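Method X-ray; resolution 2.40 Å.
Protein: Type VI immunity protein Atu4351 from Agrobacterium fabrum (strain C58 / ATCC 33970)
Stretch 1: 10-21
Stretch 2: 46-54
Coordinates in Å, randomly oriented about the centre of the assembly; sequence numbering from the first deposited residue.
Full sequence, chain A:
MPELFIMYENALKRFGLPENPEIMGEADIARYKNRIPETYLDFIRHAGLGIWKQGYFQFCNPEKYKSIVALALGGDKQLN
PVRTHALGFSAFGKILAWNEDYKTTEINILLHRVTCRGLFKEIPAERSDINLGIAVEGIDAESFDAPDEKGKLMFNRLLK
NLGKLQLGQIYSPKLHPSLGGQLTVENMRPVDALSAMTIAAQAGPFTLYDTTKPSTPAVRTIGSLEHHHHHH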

ATOM      1  N   ASN A  10     -12.302  15.489   4.882  1.00 38.82           N
ATOM      2  CA  ASN A  10     -11.225  16.135   4.150  1.00 41.02           C
ATOM      3  C   ASN A  10     -10.801  15.310   2.942  1.00 43.28           C
ATOM      4  O   ASN A  10     -10.641  15.848   1.836  1.00 39.43           O
ATOM      5  CB  ASN A  10     -10.051  16.376   5.103  1.00 51.42           C
ATOM      6  CG  ASN A  10      -8.944  17.172   4.466  1.00 59.41           C
ATOM      7  OD1 ASN A  10      -7.825  16.677   4.268  1.00 66.21           O
ATOM      8  ND2 ASN A  10      -9.251  18.415   4.114  1.00 62.55           N
ATOM      9  N   ALA A  11     -10.614  13.996   3.121  1.00 40.90           N
ATOM     10  CA  ALA A  11     -10.238  13.177   1.973  1.00 40.03           C
ATOM     11  C   ALA A  11     -11.297  13.265   0.883  1.00 37.35           C
ATOM     12  O   ALA A  11     -10.970  13.386  -0.306  1.00 37.48           O
ATOM     13  CB  ALA A  11     -10.012  11.720   2.398  1.00 37.28           C
ATOM     14  N   LEU A  12     -12.577  13.229   1.274  1.00 38.16           N
ATOM     15  CA  LEU A  12     -13.644  13.269   0.277  1.00 39.36           C
ATOM     16  C   LEU A  12     -13.678  14.618  -0.429  1.00 39.78           C
ATOM     17  O   LEU A  12     -13.858  14.680  -1.654  1.00 39.21           O
ATOM     18  CB  LEU A  12     -14.986  12.963   0.940  1.00 34.91           C
ATOM     19  CG  LEU A  12     -15.213  11.477   1.184  1.00 38.58           C
ATOM     20  CD1 LEU A  12     -16.375  11.282   2.156  1.00 37.82           C
ATOM     21  CD2 LEU A  12     -15.442  10.741  -0.143  1.00 30.84           C
ATOM     22  N   LYS A  13     -13.485  15.705   0.329  1.00 35.11           N
ATOM     23  CA  LYS A  13     -13.356  17.028  -0.264  1.00 39.75           C
ATOM     24  C   LYS A  13     -12.272  17.041  -1.340  1.00 40.99           C
ATOM     25  O   LYS A  13     -12.514  17.459  -2.476  1.00 36.71           O
ATOM     26  CB  LYS A  13     -13.053  18.049   0.832  1.00 43.69           C
ATOM     27  CG  LYS A  13     -13.039  19.497   0.364  1.00 43.99           C
ATOM     28  CD  LYS A  13     -12.675  20.408   1.528  1.00 51.71           C
ATOM     29  CE  LYS A  13     -12.823  21.869   1.157  1.00 61.27           C
ATOM     30  NZ  LYS A  13     -11.846  22.250   0.112  1.00 74.58           N
ATOM     31  N   ARG A  14     -11.087  16.518  -1.016  1.00 42.60           N
ATOM     32  CA  ARG A  14      -9.973  16.592  -1.957  1.00 40.79           C
ATOM     33  C   ARG A  14     -10.063  15.566  -3.081  1.00 39.29           C
ATOM     34  O   ARG A  14      -9.600  15.848  -4.193  1.00 40.05           O
ATOM     35  CB  ARG A  14      -8.653  16.450  -1.203  1.00 42.92           C
ATOM     36  CG  ARG A  14      -8.519  17.523  -0.116  1.00 51.74           C
ATOM     37  CD  ARG A  14      -7.430  17.227   0.890  1.00 59.17           C
ATOM     38  NE  ARG A  14      -6.201  16.792   0.241  1.00 59.92           N
ATOM     39  CZ  ARG A  14      -5.169  16.274   0.895  1.00 63.82           C
ATOM     40  NH1 ARG A  14      -5.232  16.134   2.214  1.00 68.96           N
ATOM     41  NH2 ARG A  14      -4.080  15.889   0.235  1.00 68.94           N
ATOM     42  N   PHE A  15     -10.658  14.392  -2.858  1.00 31.63           N
ATOM     43  CA  PHE A  15     -10.559  13.348  -3.877  1.00 36.12           C
ATOM     44  C   PHE A  15     -11.892  12.972  -4.525  1.00 40.18           C
ATOM     45  O   PHE A  15     -11.895  12.247  -5.539  1.00 32.63           O
ATOM     46  CB  PHE A  15      -9.883  12.101  -3.271  1.00 37.17           C
ATOM     47  CG  PHE A  15      -8.530  12.392  -2.625  1.00 37.65           C
ATOM     48  CD1 PHE A  15      -7.580  13.187  -3.283  1.00 30.85           C
ATOM     49  CD2 PHE A  15      -8.217  11.885  -1.364  1.00 34.68           C
ATOM     50  CE1 PHE A  15      -6.327  13.457  -2.699  1.00 39.32           C
ATOM     51  CE2 PHE A  15      -6.959  12.149  -0.766  1.00 39.82           C
ATOM     52  CZ  PHE A  15      -6.019  12.939  -1.429  1.00 41.29           C
ATOM     53  N   GLY A  16     -13.016  13.471  -4.008  1.00 33.01           N
ATOM     54  CA  GLY A  16     -14.305  13.077  -4.529  1.00 33.59           C
ATOM     55  C   GLY A  16     -14.673  11.657  -4.126  1.00 40.73           C
ATOM     56  O   GLY A  16     -14.093  11.057  -3.216  1.00 40.07           O
ATOM     57  N   LEU A  17     -15.647  11.109  -4.841  1.00 31.53           N
ATOM     58  CA  LEU A  17     -16.107   9.756  -4.575  1.00 35.30           C
ATOM     59  C   LEU A  17     -15.133   8.750  -5.171  1.00 40.52           C
ATOM     60  O   LEU A  17     -14.722   8.904  -6.325  1.00 35.51           O
ATOM     61  CB  LEU A  17     -17.485   9.513  -5.172  1.00 32.75           C
ATOM     62  CG  LEU A  17     -18.635  10.358  -4.642  1.00 39.66           C
ATOM     63  CD1 LEU A  17     -19.847  10.251  -5.586  1.00 35.49           C
ATOM     64  CD2 LEU A  17     -18.982   9.903  -3.250  1.00 38.72           C
ATOM     65  N   PRO A  18     -14.770   7.699  -4.442  1.00 40.29           N
ATOM     66  CA  PRO A  18     -14.022   6.613  -5.077  1.00 37.65           C
ATOM     67  C   PRO A  18     -14.755   6.080  -6.303  1.00 36.68           C
ATOM     68  O   PRO A  18     -15.901   5.644  -6.206  1.00 37.35           O
ATOM     69  CB  PRO A  18     -13.910   5.574  -3.963  1.00 32.43           C
ATOM     70  CG  PRO A  18     -14.007   6.393  -2.696  1.00 35.27           C
ATOM     71  CD  PRO A  18     -14.936   7.504  -2.991  1.00 31.07           C
ATOM     72  N   GLU A  19     -14.096   6.125  -7.458  1.00 37.00           N
ATOM     73  CA  GLU A  19     -14.703   5.783  -8.739  1.00 40.22           C
ATOM     74  C   GLU A  19     -14.795   4.266  -8.942  1.00 39.70           C
ATOM     75  O   GLU A  19     -13.935   3.505  -8.491  1.00 31.50           O
ATOM     76  CB  GLU A  19     -13.872   6.432  -9.840  1.00 37.93           C
ATOM     77  CG  GLU A  19     -14.383   6.320 -11.277  1.00 54.82           C
ATOM     78  CD  GLU A  19     -13.447   7.051 -12.270  1.00 66.93           C
ATOM     79  OE1 GLU A  19     -12.250   6.659 -12.407  1.00 55.86           O
ATOM     80  OE2 GLU A  19     -13.904   8.041 -12.886  1.00 64.17           O
ATOM     81  N   ASN A  20     -15.852   3.826  -9.620  1.00 40.79           N
ATOM     82  CA  ASN A  20     -16.072   2.414  -9.926  1.00 40.19           C
ATOM     83  C   ASN A  20     -15.877   1.510  -8.704  1.00 38.48           C
ATOM     84  O   ASN A  20     -15.076   0.575  -8.747  1.00 41.34           O
ATOM     85  CB  ASN A  20     -15.158   1.947 -11.053  1.00 46.11           C
ATOM     86  CG  ASN A  20     -15.287   2.763 -12.313  1.00 53.32           C
ATOM     87  OD1 ASN A  20     -14.272   3.184 -12.886  1.00 48.46           O
ATOM     88  ND2 ASN A  20     -16.524   2.970 -12.777  1.00 51.56           N
ATOM     89  N   PRO A  21     -16.576   1.766  -7.603  1.00 39.33           N
ATOM     90  CA  PRO A  21     -16.285   1.012  -6.373  1.00 37.98           C
ATOM     91  C   PRO A  21     -16.754  -0.438  -6.449  1.00 40.89           C
ATOM     92  O   PRO A  21     -17.807  -0.748  -7.012  1.00 36.72           O
ATOM     93  CB  PRO A  21     -17.055   1.784  -5.296  1.00 37.60           C
ATOM     94  CG  PRO A  21     -18.211   2.392  -6.044  1.00 37.55           C
ATOM     95  CD  PRO A  21     -17.671   2.741  -7.411  1.00 36.75           C
ATOM     96  N   HIS A  46     -19.844   2.739   3.332  1.00 34.56           N
ATOM     97  CA  HIS A  46     -20.576   3.722   2.550  1.00 37.12           C
ATOM     98  C   HIS A  46     -20.006   3.878   1.145  1.00 38.85           C
ATOM     99  O   HIS A  46     -20.741   3.785   0.151  1.00 38.30           O
ATOM    100  CB  HIS A  46     -20.551   5.057   3.283  1.00 34.26           C
ATOM    101  CG  HIS A  46     -21.627   5.185   4.310  1.00 39.48           C
ATOM    102  ND1 HIS A  46     -21.409   4.944   5.650  1.00 41.44           N
ATOM    103  CD2 HIS A  46     -22.937   5.511   4.192  1.00 32.67           C
ATOM    104  CE1 HIS A  46     -22.536   5.126   6.314  1.00 38.27           C
ATOM    105  NE2 HIS A  46     -23.475   5.474   5.453  1.00 38.00           N
ATOM    106  N   ALA A  47     -18.704   4.135   1.036  1.00 36.26           N
ATOM    107  CA  ALA A  47     -18.151   4.500  -0.261  1.00 32.79           C
ATOM    108  C   ALA A  47     -17.773   3.296  -1.107  1.00 34.85           C
ATOM    109  O   ALA A  47     -17.562   3.456  -2.312  1.00 35.68           O
ATOM    110  CB  ALA A  47     -16.935   5.418  -0.084  1.00 32.22           C
ATOM    111  N   GLY A  48     -17.704   2.098  -0.525  1.00 35.53           N
ATOM    112  CA  GLY A  48     -17.156   0.980  -1.262  1.00 38.01           C
ATOM    113  C   GLY A  48     -15.643   1.084  -1.422  1.00 38.04           C
ATOM    114  O   GLY A  48     -14.965   1.851  -0.738  1.00 39.63           O
ATOM    115  N   LEU A  49     -15.123   0.289  -2.359  1.00 35.27           N
ATOM    116  CA  LEU A  49     -13.688   0.125  -2.611  1.00 36.57           C
ATOM    117  C   LEU A  49     -13.387   0.586  -4.029  1.00 34.21           C
ATOM    118  O   LEU A  49     -13.485  -0.211  -4.964  1.00 38.98           O
ATOM    119  CB  LEU A  49     -13.269  -1.313  -2.445  1.00 34.83           C
ATOM    120  CG  LEU A  49     -13.397  -1.982  -1.090  1.00 38.89           C
ATOM    121  CD1 LEU A  49     -13.268  -3.491  -1.290  1.00 33.82           C
ATOM    122  CD2 LEU A  49     -12.331  -1.424  -0.149  1.00 32.05           C
ATOM    123  N   GLY A  50     -12.997   1.848  -4.191  1.00 29.64           N
ATOM    124  CA  GLY A  50     -12.814   2.392  -5.524  1.00 31.92           C
ATOM    125  C   GLY A  50     -11.501   3.106  -5.782  1.00 36.65           C
ATOM    126  O   GLY A  50     -10.526   2.966  -5.026  1.00 33.33           O
ATOM    127  N   ILE A  51     -11.480   3.884  -6.868  1.00 37.17           N
ATOM    128  CA  ILE A  51     -10.270   4.494  -7.412  1.00 33.29           C
ATOM    129  C   ILE A  51     -10.323   6.002  -7.201  1.00 34.18           C
ATOM    130  O   ILE A  51     -11.393   6.614  -7.308  1.00 35.54           O
ATOM    131  CB  ILE A  51     -10.117   4.156  -8.906  1.00 31.24           C
ATOM    132  CG1 ILE A  51      -9.853   2.667  -9.089  1.00 31.35           C
ATOM    133  CG2 ILE A  51      -8.971   4.955  -9.515  1.00 33.15           C
ATOM    134  CD1 ILE A  51      -9.749   2.221 -10.553  1.00 32.60           C
ATOM    135  N   TRP A  52      -9.172   6.590  -6.866  1.00 32.77           N
ATOM    136  CA  TRP A  52      -8.983   8.029  -6.740  1.00 32.22           C
ATOM    137  C   TRP A  52      -7.910   8.500  -7.719  1.00 33.93           C
ATOM    138  O   TRP A  52      -7.038   7.720  -8.133  1.00 35.64           O
ATOM    139  CB  TRP A  52      -8.570   8.400  -5.302  1.00 31.43           C
ATOM    140  CG  TRP A  52      -9.727   8.661  -4.366  1.00 32.39           C
ATOM    141  CD1 TRP A  52     -11.026   8.935  -4.712  1.00 33.69           C
ATOM    142  CD2 TRP A  52      -9.685   8.676  -2.929  1.00 34.44           C
ATOM    143  NE1 TRP A  52     -11.794   9.118  -3.576  1.00 33.07           N
ATOM    144  CE2 TRP A  52     -10.995   8.966  -2.472  1.00 32.42           C
ATOM    145  CE3 TRP A  52      -8.667   8.474  -1.985  1.00 27.40           C
ATOM    146  CZ2 TRP A  52     -11.311   9.058  -1.111  1.00 32.89           C
ATOM    147  CZ3 TRP A  52      -8.985   8.561  -0.638  1.00 33.65           C
ATOM    148  CH2 TRP A  52     -10.297   8.847  -0.211  1.00 32.73           C
ATOM    149  N   LYS A  53      -7.986   9.780  -8.106  1.00 35.00           N
ATOM    150  CA  LYS A  53      -6.943  10.449  -8.911  1.00 28.29           C
ATOM    151  C   LYS A  53      -6.566   9.634 -10.149  1.00 37.24           C
ATOM    152  O   LYS A  53      -5.397   9.529 -10.525  1.00 37.20           O
ATOM    153  CB  LYS A  53      -5.708  10.728  -8.062  1.00 33.49           C
ATOM    154  CG  LYS A  53      -5.976  11.567  -6.808  1.00 35.23           C
ATOM    155  CD  LYS A  53      -5.981  13.040  -7.144  1.00 43.21           C
ATOM    156  CE  LYS A  53      -4.567  13.561  -7.439  1.00 49.79           C
ATOM    157  NZ  LYS A  53      -4.576  14.551  -8.571  1.00 54.30           N
ATOM    158  N   GLN A  54      -7.562   8.998 -10.754  1.00 36.72           N
ATOM    159  CA  GLN A  54      -7.381   8.291 -12.022  1.00 41.39           C
ATOM    160  C   GLN A  54      -6.432   7.095 -11.896  1.00 40.30           C
ATOM    161  O   GLN A  54      -5.777   6.696 -12.866  1.00 39.14           O
ATOM    162  CB  GLN A  54      -6.906   9.259 -13.108  1.00 42.98           C
ATOM    163  CG  GLN A  54      -7.866  10.451 -13.351  1.00 50.29           C
ATOM    164  CD  GLN A  54      -7.408  11.296 -14.526  1.00 64.86           C
ATOM    165  OE1 GLN A  54      -7.395  10.834 -15.678  1.00 66.44           O
ATOM    166  NE2 GLN A  54      -6.995  12.532 -14.242  1.00 70.65           N
TER
HETATM  167  O   HOH W   1      -9.656  11.516  -7.229  1.00 33.59           O
HETATM  168  O   HOH W   2     -17.582   5.635  -3.877  1.00 35.50           O

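The backbones meet in a single antiparallel pair, Glu19 with Ile51, whose CA atoms lie 4.8 Å apart. Two hydrogen bonds close it: Glu19 N to Ile51 O at 2.8 Å, nearly straight at 170°, and Ile51 N to Glu19 O at 3.0 Å and 153°. Both side chains rise on the same face of the sheet.

Beside this pair the fit depends on a hollow at Gly50. A CB there would point toward the first stretch and sit 2.7 Å from Glu19 O, a clash; without one, Pro18 CB comes to 3.7 Å from Gly50 CA, and Pro21 CA to 3.8 Å from the same atom. Gly48 leaves similar room, since an ideal CB would lie 2.9 Å from Pro21 CB.

The main bump is Trp52, which has 133 Å² covered. Its indole reaches the end of the helix, where Phe15 CB stands 3.3 Å from the centroid of the five-membered ring and 7° off its normal, a CH-pi contact over the face. Ala11 CB adds an apolar contact with Trp52 CH2 at 3.9 Å. The polar NE1 is satisfied by Gly16 O, a hydrogen bond of 3.0 Å bent to 139°.

Water bridges Phe15 O (2.9 Å from its oxygen) and Lys53 N (2.6 Å).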